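Local coordinates for ADP-dependent (S)-NAD(P)H-hydrate dehydratase (Streptococcus mutans, PDB 3BGK), which probably dehydrates the S-form of NAD(P)HX, a hydrated and damaged form of NAD(P)H, at the expense of ADP, which becomes AMP, at residues M35-I46 and F269-L278; L278-L286 and I298-M309. All blocks are in the same frame, centred on the assembly; numbering follows the deposited sequence.

Interaction 1. Residues M35-I46 and F269-L278; sequences MIIDDLLTKKII and FEVAAAAVFL. With K (potassium ion), chain C.
Helix 39-45 crosses helix 269-278 at -120°, its axis 9.0 Å away at closest, and the two backbones come nearest where the CA atoms of Thr42 and Ala274 lie 4.7 Å apart. The small methyl of Ala274 permits that approach, with Thr42 and Ile45 lying against it. Phe277 lies against the first turn of helix 39-45: with CG anti to its backbone N (chi1 169°), one ring face covers the Asp38-Asp39 peptide, Asp38 C over the ring centre and Asp39 N 3.5 Å from Phe277 CZ. Asp38 is the N-cap residue, and its carbonyl O accepts from both Thr42 N and Thr42 OG1, which arrive from opposite faces of the carbonyl plane; the OG1 bond is 3.1 Å long. Before the helix, Ile37 packs CD1 on Ala273 CB (3.8 Å) and CG2 against Phe277 CB. Leu41 crosses Glu270 at about a right angle, CD1 resting on Glu270 O. Lys44 NZ meets Glu270 OE1 at 3.0 Å on the syn side, 23° out of the carboxylate plane. At the C-terminal end of helix 39-45, Lys43 O (2.7 Å) and Ile46 O (2.9 Å) bind the potassium ion. The chemistry is thus apolar and close-packed inside, with a salt bridge at the more exposed margin, and it ties strand 36-37, at one end of the chain's mixed sheet, and helix 39-45 to helix 268-287.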
loop_
_atom_site.group_PDB
_atom_site.type_symbol
_atom_site.label_atom_id
_atom_site.label_comp_id
_atom_site.label_asym_id
_atom_site.label_seq_id
_atom_site.Cartn_x
_atom_site.Cartn_y
_atom_site.Cartn_z
HETATM N N MSE A 35 -19.823 27.051 -25.796
HETATM C CA MSE A 35 -18.363 26.920 -26.123
HETATM C C MSE A 35 -17.741 25.590 -25.686
HETATM O O MSE A 35 -18.217 24.932 -24.757
HETATM C CB MSE A 35 -17.552 28.092 -25.550
HETATM C CG MSE A 35 -17.813 28.398 -24.075
HETATM SE SE MSE A 35 -16.237 29.048 -23.126
HETATM C CE MSE A 35 -15.628 30.407 -24.410
ATOM N N ILE A 36 -16.665 25.215 -26.372
ATOM C CA ILE A 36 -16.000 23.932 -26.159
ATOM C C ILE A 36 -14.700 24.087 -25.359
ATOM O O ILE A 36 -13.853 24.926 -25.677
ATOM C CB ILE A 36 -15.746 23.192 -27.507
ATOM C CG1 ILE A 36 -14.844 21.964 -27.295
ATOM C CG2 ILE A 36 -15.194 24.159 -28.571
ATOM C CD1 ILE A 36 -14.324 21.310 -28.570
ATOM N N ILE A 37 -14.562 23.277 -24.313
ATOM C CA ILE A 37 -13.367 23.277 -23.484
ATOM C C ILE A 37 -12.372 22.307 -24.101
ATOM O O ILE A 37 -12.637 21.106 -24.197
ATOM C CB ILE A 37 -13.679 22.873 -22.012
ATOM C CG1 ILE A 37 -14.934 23.588 -21.478
ATOM C CG2 ILE A 37 -12.467 23.105 -21.112
ATOM C CD1 ILE A 37 -14.886 25.125 -21.489
ATOM N N ASP A 38 -11.234 22.841 -24.533
ATOM C CA ASP A 38 -10.189 22.029 -25.151
ATOM C C ASP A 38 -8.833 22.217 -24.473
ATOM O O ASP A 38 -8.753 22.773 -23.375
ATOM C CB ASP A 38 -10.104 22.296 -26.663
ATOM C CG ASP A 38 -9.850 23.760 -26.999
ATOM O OD1 ASP A 38 -9.582 24.044 -28.188
ATOM O OD2 ASP A 38 -9.922 24.624 -26.099
ATOM N N ASP A 39 -7.776 21.747 -25.127
ATOM C CA ASP A 39 -6.441 21.791 -24.562
ATOM C C ASP A 39 -5.867 23.202 -24.527
ATOM O O ASP A 39 -5.128 23.546 -23.608
ATOM C CB ASP A 39 -5.495 20.825 -25.292
ATOM C CG ASP A 39 -5.373 21.112 -26.787
ATOM O OD1 ASP A 39 -6.247 21.795 -27.372
ATOM O OD2 ASP A 39 -4.389 20.633 -27.386
ATOM N N LEU A 40 -6.223 24.013 -25.523
ATOM C CA LEU A 40 -5.739 25.390 -25.615
ATOM C C LEU A 40 -6.209 26.220 -24.423
ATOM O O LEU A 40 -5.466 27.065 -23.915
ATOM C CB LEU A 40 -6.171 26.043 -26.936
ATOM C CG LEU A 40 -5.907 25.275 -28.243
ATOM C CD1 LEU A 40 -6.491 26.010 -29.451
ATOM C CD2 LEU A 40 -4.426 24.976 -28.458
ATOM N N LEU A 41 -7.435 25.975 -23.974
ATOM C CA LEU A 41 -7.935 26.613 -22.769
ATOM C C LEU A 41 -7.142 26.105 -21.567
ATOM O O LEU A 41 -6.706 26.890 -20.727
ATOM C CB LEU A 41 -9.436 26.351 -22.594
ATOM C CG LEU A 41 -10.246 27.099 -21.515
ATOM C CD1 LEU A 41 -10.113 26.451 -20.140
ATOM C CD2 LEU A 41 -9.912 28.582 -21.444
ATOM N N THR A 42 -6.953 24.788 -21.507
ATOM C CA THR A 42 -6.237 24.137 -20.410
ATOM C C THR A 42 -4.774 24.584 -20.359
ATOM O O THR A 42 -4.238 24.835 -19.277
ATOM C CB THR A 42 -6.370 22.605 -20.520
ATOM O OG1 THR A 42 -7.760 22.265 -20.518
ATOM C CG2 THR A 42 -5.686 21.897 -19.359
ATOM N N LYS A 43 -4.148 24.704 -21.529
ATOM C CA LYS A 43 -2.813 25.283 -21.646
ATOM C C LYS A 43 -2.783 26.749 -21.225
ATOM O O LYS A 43 -1.736 27.248 -20.804
ATOM C CB LYS A 43 -2.262 25.160 -23.068
ATOM C CG LYS A 43 -1.856 23.757 -23.481
ATOM C CD LYS A 43 -1.246 23.768 -24.877
ATOM C CE LYS A 43 -1.717 22.586 -25.722
ATOM N NZ LYS A 43 -1.287 21.258 -25.192
ATOM N N LYS A 44 -3.911 27.446 -21.339
ATOM C CA LYS A 44 -3.971 28.835 -20.887
ATOM C C LYS A 44 -3.982 28.925 -19.358
ATOM O O LYS A 44 -3.385 29.839 -18.784
ATOM C CB LYS A 44 -5.187 29.562 -21.470
ATOM C CG LYS A 44 -5.174 31.075 -21.235
ATOM C CD LYS A 44 -6.546 31.603 -20.839
ATOM C CE LYS A 44 -7.461 31.753 -22.046
ATOM N NZ LYS A 44 -8.820 32.221 -21.647
ATOM N N ILE A 45 -4.657 27.975 -18.712
ATOM C CA ILE A 45 -4.786 27.958 -17.252
ATOM C C ILE A 45 -3.528 27.427 -16.563
ATOM O O ILE A 45 -2.960 28.099 -15.697
ATOM C CB ILE A 45 -6.041 27.172 -16.793
ATOM C CG1 ILE A 45 -7.323 27.874 -17.276
ATOM C CG2 ILE A 45 -6.045 26.935 -15.264
ATOM C CD1 ILE A 45 -7.383 29.377 -17.008
ATOM N N ILE A 46 -3.093 26.231 -16.955
ATOM C CA ILE A 46 -1.895 25.621 -16.370
ATOM C C ILE A 46 -0.641 26.414 -16.767
ATOM O O ILE A 46 -0.002 26.143 -17.789
ATOM C CB ILE A 46 -1.780 24.097 -16.690
ATOM C CG1 ILE A 46 -3.081 23.376 -16.286
ATOM C CG2 ILE A 46 -0.569 23.495 -15.979
ATOM C CD1 ILE A 46 -3.133 21.893 -16.576
ATOM N N PHE A 269 -14.492 29.938 -13.575
ATOM C CA PHE A 269 -15.169 29.071 -14.539
ATOM C C PHE A 269 -14.174 28.332 -15.437
ATOM O O PHE A 269 -14.328 27.136 -15.685
ATOM C CB PHE A 269 -16.164 29.858 -15.404
ATOM C CG PHE A 269 -16.716 29.066 -16.566
ATOM C CD1 PHE A 269 -17.874 28.307 -16.422
ATOM C CD2 PHE A 269 -16.069 29.071 -17.799
ATOM C CE1 PHE A 269 -18.380 27.574 -17.488
ATOM C CE2 PHE A 269 -16.563 28.338 -18.871
ATOM C CZ PHE A 269 -17.725 27.587 -18.715
ATOM N N GLU A 270 -13.167 29.044 -15.930
ATOM C CA GLU A 270 -12.204 28.440 -16.843
ATOM C C GLU A 270 -11.266 27.480 -16.111
ATOM O O GLU A 270 -10.855 26.452 -16.669
ATOM C CB GLU A 270 -11.425 29.514 -17.598
ATOM C CG GLU A 270 -12.315 30.426 -18.458
ATOM C CD GLU A 270 -11.527 31.260 -19.459
ATOM O OE1 GLU A 270 -10.418 31.744 -19.112
ATOM O OE2 GLU A 270 -12.023 31.430 -20.597
ATOM N N VAL A 271 -10.960 27.818 -14.857
ATOM C CA VAL A 271 -10.119 26.995 -13.986
ATOM C C VAL A 271 -10.773 25.640 -13.712
ATOM O O VAL A 271 -10.132 24.596 -13.845
ATOM C CB VAL A 271 -9.778 27.724 -12.650
ATOM C CG1 VAL A 271 -9.185 26.754 -11.638
ATOM C CG2 VAL A 271 -8.814 28.866 -12.895
ATOM N N ALA A 272 -12.048 25.667 -13.339
ATOM C CA ALA A 272 -12.814 24.445 -13.127
ATOM C C ALA A 272 -13.009 23.692 -14.442
ATOM O O ALA A 272 -12.939 22.462 -14.473
ATOM C CB ALA A 272 -14.152 24.760 -12.482
ATOM N N ALA A 273 -13.236 24.436 -15.526
ATOM C CA ALA A 273 -13.384 23.844 -16.856
ATOM C C ALA A 273 -12.133 23.074 -17.260
ATOM O O ALA A 273 -12.228 21.935 -17.721
ATOM C CB ALA A 273 -13.718 24.908 -17.895
ATOM N N ALA A 274 -10.969 23.700 -17.081
ATOM C CA ALA A 274 -9.684 23.051 -17.348
ATOM C C ALA A 274 -9.525 21.742 -16.549
ATOM O O ALA A 274 -9.182 20.700 -17.116
ATOM C CB ALA A 274 -8.533 24.005 -17.076
ATOM N N ALA A 275 -9.803 21.793 -15.248
ATOM C CA ALA A 275 -9.773 20.603 -14.407
ATOM C C ALA A 275 -10.639 19.495 -15.012
ATOM O O ALA A 275 -10.194 18.348 -15.137
ATOM C CB ALA A 275 -10.230 20.937 -12.996
ATOM N N VAL A 276 -11.860 19.850 -15.412
ATOM C CA VAL A 276 -12.788 18.910 -16.033
ATOM C C VAL A 276 -12.240 18.357 -17.347
ATOM O O VAL A 276 -12.365 17.155 -17.609
ATOM C CB VAL A 276 -14.188 19.532 -16.237
ATOM C CG1 VAL A 276 -15.127 18.569 -16.983
ATOM C CG2 VAL A 276 -14.791 19.912 -14.896
ATOM N N PHE A 277 -11.621 19.213 -18.160
ATOM C CA PHE A 277 -11.046 18.752 -19.427
ATOM C C PHE A 277 -9.920 17.749 -19.198
ATOM O O PHE A 277 -9.894 16.689 -19.825
ATOM C CB PHE A 277 -10.535 19.911 -20.296
ATOM C CG PHE A 277 -9.711 19.457 -21.486
ATOM C CD1 PHE A 277 -10.328 19.036 -22.663
ATOM C CD2 PHE A 277 -8.317 19.423 -21.419
ATOM C CE1 PHE A 277 -9.572 18.602 -23.752
ATOM C CE2 PHE A 277 -7.558 18.989 -22.504
ATOM C CZ PHE A 277 -8.188 18.577 -23.670
ATOM N N LEU A 278 -8.991 18.092 -18.310
ATOM C CA LEU A 278 -7.798 17.284 -18.100
ATOM C C LEU A 278 -8.106 15.885 -17.563
ATOM O O LEU A 278 -7.500 14.904 -17.975
ATOM C CB LEU A 278 -6.808 18.021 -17.192
ATOM C CG LEU A 278 -5.362 17.540 -17.294
ATOM C CD1 LEU A 278 -4.832 17.718 -18.702
ATOM C CD2 LEU A 278 -4.519 18.294 -16.306
HETATM K K K C . 0.904 27.160 -20.359
#

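Interaction 2. Residues L278-L286 and I298-M309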
loop_
_atom_site.group_PDB
_atom_site.type_symbol
_atom_site.label_atom_id
_atom_site.label_comp_id
_atom_site.label_asym_id
_atom_site.label_seq_id
_atom_site.Cartn_x
_atom_site.Cartn_y
_atom_site.Cartn_z
ATOM N N LEU A 278 -8.991 18.092 -18.310
ATOM C CA LEU A 278 -7.798 17.284 -18.100
ATOM C C LEU A 278 -8.106 15.885 -17.563
ATOM O O LEU A 278 -7.500 14.904 -17.975
ATOM C CB LEU A 278 -6.808 18.021 -17.192
ATOM C CG LEU A 278 -5.362 17.540 -17.294
ATOM C CD1 LEU A 278 -4.832 17.718 -18.702
ATOM C CD2 LEU A 278 -4.519 18.294 -16.306
ATOM N N HIS A 279 -9.052 15.819 -16.639
ATOM C CA HIS A 279 -9.590 14.570 -16.114
ATOM C C HIS A 279 -9.911 13.589 -17.256
ATOM O O HIS A 279 -9.353 12.482 -17.304
ATOM C CB HIS A 279 -10.819 14.918 -15.265
ATOM C CG HIS A 279 -11.614 13.741 -14.795
ATOM N ND1 HIS A 279 -12.687 13.239 -15.500
ATOM C CD2 HIS A 279 -11.527 13.000 -13.665
ATOM C CE1 HIS A 279 -13.213 12.226 -14.836
ATOM N NE2 HIS A 279 -12.533 12.068 -13.715
ATOM N N SER A 280 -10.770 14.007 -18.189
ATOM C CA SER A 280 -11.152 13.166 -19.341
ATOM C C SER A 280 -10.045 13.001 -20.380
ATOM O O SER A 280 -9.928 11.940 -21.010
ATOM C CB SER A 280 -12.425 13.691 -20.015
ATOM O OG SER A 280 -13.577 13.291 -19.293
ATOM N N TYR A 281 -9.246 14.050 -20.565
ATOM C CA TYR A 281 -8.116 14.011 -21.490
ATOM C C TYR A 281 -7.112 12.938 -21.091
ATOM O O TYR A 281 -6.605 12.216 -21.949
ATOM C CB TYR A 281 -7.443 15.383 -21.560
ATOM C CG TYR A 281 -6.154 15.432 -22.344
ATOM C CD1 TYR A 281 -6.161 15.628 -23.719
ATOM C CD2 TYR A 281 -4.925 15.309 -21.704
ATOM C CE1 TYR A 281 -4.974 15.681 -24.445
ATOM C CE2 TYR A 281 -3.742 15.360 -22.413
ATOM C CZ TYR A 281 -3.771 15.549 -23.783
ATOM O OH TYR A 281 -2.588 15.608 -24.492
ATOM N N ILE A 282 -6.829 12.838 -19.792
ATOM C CA ILE A 282 -5.929 11.805 -19.271
ATOM C C ILE A 282 -6.540 10.411 -19.483
ATOM O O ILE A 282 -5.860 9.485 -19.944
ATOM C CB ILE A 282 -5.552 12.062 -17.783
ATOM C CG1 ILE A 282 -4.652 13.299 -17.675
ATOM C CG2 ILE A 282 -4.864 10.845 -17.174
ATOM C CD1 ILE A 282 -4.581 13.923 -16.281
ATOM N N ALA A 283 -7.831 10.286 -19.177
ATOM C CA ALA A 283 -8.573 9.045 -19.374
ATOM C C ALA A 283 -8.506 8.595 -20.833
ATOM O O ALA A 283 -8.336 7.400 -21.107
ATOM C CB ALA A 283 -10.022 9.204 -18.919
ATOM N N ASP A 284 -8.623 9.559 -21.756
ATOM C CA ASP A 284 -8.467 9.301 -23.194
ATOM C C ASP A 284 -7.091 8.754 -23.539
ATOM O O ASP A 284 -6.987 7.824 -24.333
ATOM C CB ASP A 284 -8.764 10.551 -24.039
ATOM C CG ASP A 284 -10.250 10.706 -24.361
ATOM O OD1 ASP A 284 -11.093 10.315 -23.520
ATOM O OD2 ASP A 284 -10.584 11.215 -25.454
ATOM N N GLN A 285 -6.044 9.320 -22.947
ATOM C CA GLN A 285 -4.680 8.818 -23.170
ATOM C C GLN A 285 -4.475 7.410 -22.631
ATOM O O GLN A 285 -3.886 6.564 -23.309
ATOM C CB GLN A 285 -3.646 9.747 -22.550
ATOM C CG GLN A 285 -3.205 10.856 -23.468
ATOM C CD GLN A 285 -2.225 11.795 -22.811
ATOM O OE1 GLN A 285 -1.646 11.496 -21.758
ATOM N NE2 GLN A 285 -2.025 12.946 -23.431
ATOM N N LEU A 286 -4.972 7.165 -21.418
ATOM C CA LEU A 286 -4.863 5.857 -20.775
ATOM C C LEU A 286 -5.716 4.770 -21.445
ATOM O O LEU A 286 -5.441 3.575 -21.280
ATOM C CB LEU A 286 -5.196 5.951 -19.273
ATOM C CG LEU A 286 -4.169 6.639 -18.368
ATOM C CD1 LEU A 286 -4.705 6.816 -16.962
ATOM C CD2 LEU A 286 -2.842 5.874 -18.353
ATOM N N ILE A 298 -5.638 7.433 -13.230
ATOM C CA ILE A 298 -5.683 8.804 -13.753
ATOM C C ILE A 298 -4.910 9.770 -12.850
ATOM O O ILE A 298 -4.168 10.624 -13.334
ATOM C CB ILE A 298 -7.138 9.295 -13.896
ATOM C CG1 ILE A 298 -7.822 8.587 -15.063
ATOM C CG2 ILE A 298 -7.201 10.805 -14.088
ATOM C CD1 ILE A 298 -9.318 8.845 -15.151
ATOM N N SER A 299 -5.103 9.620 -11.538
ATOM C CA SER A 299 -4.428 10.436 -10.528
ATOM C C SER A 299 -2.912 10.343 -10.607
ATOM O O SER A 299 -2.213 11.356 -10.468
ATOM C CB SER A 299 -4.896 10.052 -9.122
ATOM O OG SER A 299 -6.196 10.551 -8.882
ATOM N N ALA A 300 -2.417 9.130 -10.836
ATOM C CA ALA A 300 -0.988 8.860 -10.947
ATOM C C ALA A 300 -0.332 9.616 -12.108
ATOM O O ALA A 300 0.867 9.935 -12.051
ATOM C CB ALA A 300 -0.751 7.355 -11.086
ATOM N N GLU A 301 -1.127 9.911 -13.140
ATOM C CA GLU A 301 -0.643 10.549 -14.372
ATOM C C GLU A 301 -0.719 12.068 -14.373
ATOM O O GLU A 301 -0.076 12.715 -15.201
ATOM C CB GLU A 301 -1.411 10.012 -15.585
ATOM C CG GLU A 301 -1.242 8.508 -15.825
ATOM C CD GLU A 301 0.205 8.108 -16.055
ATOM O OE1 GLU A 301 0.922 8.812 -16.805
ATOM O OE2 GLU A 301 0.631 7.089 -15.474
ATOM N N ILE A 302 -1.482 12.631 -13.433
ATOM C CA ILE A 302 -1.800 14.065 -13.401
ATOM C C ILE A 302 -0.610 15.021 -13.577
ATOM O O ILE A 302 -0.619 15.808 -14.524
ATOM C CB ILE A 302 -2.671 14.457 -12.160
ATOM C CG1 ILE A 302 -4.059 13.816 -12.251
ATOM C CG2 ILE A 302 -2.818 15.977 -12.058
ATOM C CD1 ILE A 302 -4.898 13.941 -10.998
ATOM N N THR A 303 0.399 14.974 -12.702
ATOM C CA THR A 303 1.505 15.946 -12.827
ATOM C C THR A 303 2.331 15.838 -14.093
ATOM O O THR A 303 2.776 16.852 -14.614
ATOM C CB THR A 303 2.493 15.999 -11.638
ATOM O OG1 THR A 303 2.692 14.697 -11.077
ATOM C CG2 THR A 303 1.998 16.956 -10.611
ATOM N N ARG A 304 2.555 14.619 -14.576
ATOM C CA ARG A 304 3.287 14.445 -15.830
ATOM C C ARG A 304 2.572 15.186 -16.961
ATOM O O ARG A 304 3.216 15.818 -17.800
ATOM C CB ARG A 304 3.470 12.964 -16.177
ATOM C CG ARG A 304 4.273 12.737 -17.449
ATOM C CD ARG A 304 4.343 11.262 -17.851
ATOM N NE ARG A 304 3.027 10.624 -17.967
ATOM C CZ ARG A 304 2.175 10.814 -18.977
ATOM N NH1 ARG A 304 2.474 11.648 -19.972
ATOM N NH2 ARG A 304 1.010 10.175 -18.984
ATOM N N VAL A 305 1.244 15.129 -16.957
ATOM C CA VAL A 305 0.441 15.746 -18.012
ATOM C C VAL A 305 0.278 17.251 -17.786
ATOM O O VAL A 305 0.335 18.024 -18.740
ATOM C CB VAL A 305 -0.928 15.049 -18.176
ATOM C CG1 VAL A 305 -1.744 15.714 -19.272
ATOM C CG2 VAL A 305 -0.737 13.563 -18.487
HETATM N N MSE A 306 0.086 17.663 -16.535
HETATM C CA MSE A 306 0.063 19.085 -16.202
HETATM C C MSE A 306 1.384 19.740 -16.592
HETATM O O MSE A 306 1.388 20.847 -17.131
HETATM C CB MSE A 306 -0.233 19.315 -14.718
HETATM C CG MSE A 306 -1.662 19.023 -14.319
HETATM SE SE MSE A 306 -2.086 19.497 -12.479
HETATM C CE MSE A 306 -2.102 21.439 -12.659
ATOM N N LYS A 307 2.490 19.041 -16.327
ATOM C CA LYS A 307 3.822 19.471 -16.757
ATOM C C LYS A 307 3.888 19.710 -18.267
ATOM O O LYS A 307 4.412 20.736 -18.701
ATOM C CB LYS A 307 4.883 18.452 -16.344
ATOM C CG LYS A 307 6.298 18.809 -16.765
ATOM C CD LYS A 307 6.782 20.074 -16.078
ATOM C CE LYS A 307 8.075 20.580 -16.694
ATOM N NZ LYS A 307 8.572 21.782 -15.969
ATOM N N GLU A 308 3.361 18.762 -19.047
ATOM C CA GLU A 308 3.219 18.893 -20.504
ATOM C C GLU A 308 2.324 20.075 -20.884
ATOM O O GLU A 308 2.601 20.781 -21.854
ATOM C CB GLU A 308 2.623 17.622 -21.117
ATOM C CG GLU A 308 3.517 16.391 -21.137
ATOM C CD GLU A 308 2.866 15.210 -21.865
ATOM O OE1 GLU A 308 1.638 15.012 -21.717
ATOM O OE2 GLU A 308 3.579 14.475 -22.588
HETATM N N MSE A 309 1.246 20.273 -20.127
HETATM C CA MSE A 309 0.293 21.347 -20.401
HETATM C C MSE A 309 0.919 22.707 -20.136
HETATM O O MSE A 309 0.579 23.685 -20.798
HETATM C CB MSE A 309 -0.985 21.181 -19.571
HETATM C CG MSE A 309 -1.858 20.014 -20.007
HETATM SE SE MSE A 309 -2.809 20.326 -21.686
HETATM C CE MSE A 309 -2.643 18.564 -22.475
#
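The selenomethionine Met309 approaches the Tyr281 ring as a Met-aromatic contact: SE stands above the face but distant, 5.5 Å from the centroid and 23° off the ring normal, while CE is much nearer, 3.4 Å from Tyr281 CE2. With bends at chi2 (-73°) and chi3, the Met309 chain turns its methyl to the ring, the two side chains coming from opposite directions. Val305 CG1 comes to the ring edge, 3.7 Å from Tyr281 CE2, and also touches Leu278 CD1. The helices cross at 105° with knobs-into-holes packing from both sides: Ile282 sits among Ile298, Glu301, Ile302 and Val305; Ile298 fills the hole made by His279, Ile282, Ala283 and Leu286; Val305 enters a third. In its hole, Ile282 puts CG2 3.9 Å from Ile298 CG2, and Ile282 CD1 reaches Ile302. Leu278 sends CD2 to within 3.6 Å of Met306 CG. Beside the apolar packing, within helix 295-310, Arg304 NH2 donates to Glu301 OE1 at 2.6 Å, nearly in the guanidinium plane and on the anti side of the carboxylate. Close-packed hydrocarbon thus joins helices 268-287 and 295-310, and the bridge probably balances the charges of Glu301 and Arg304 at its margin.

Helix 268-287 serves both contacts, and Leu278 belongs to each, its CD2 packing on Ile46 in interaction 1. The contact centres are 13 Å apart, yet the outer partners also meet directly: Ile46 CD1 lies 3.8 Å from Met309 CB, and Thr42 CG2 is 4.0 Å from Met309 SE. The potassium ion held by interaction 1 is also close to interaction 2, since the side chain of Met309 is about 6 Å from it. Toward the predicted AMP site, the side chain of His279 stands about 6 Å from Gly250, and that of Ile37 about 9 Å from the side chain of Thr226.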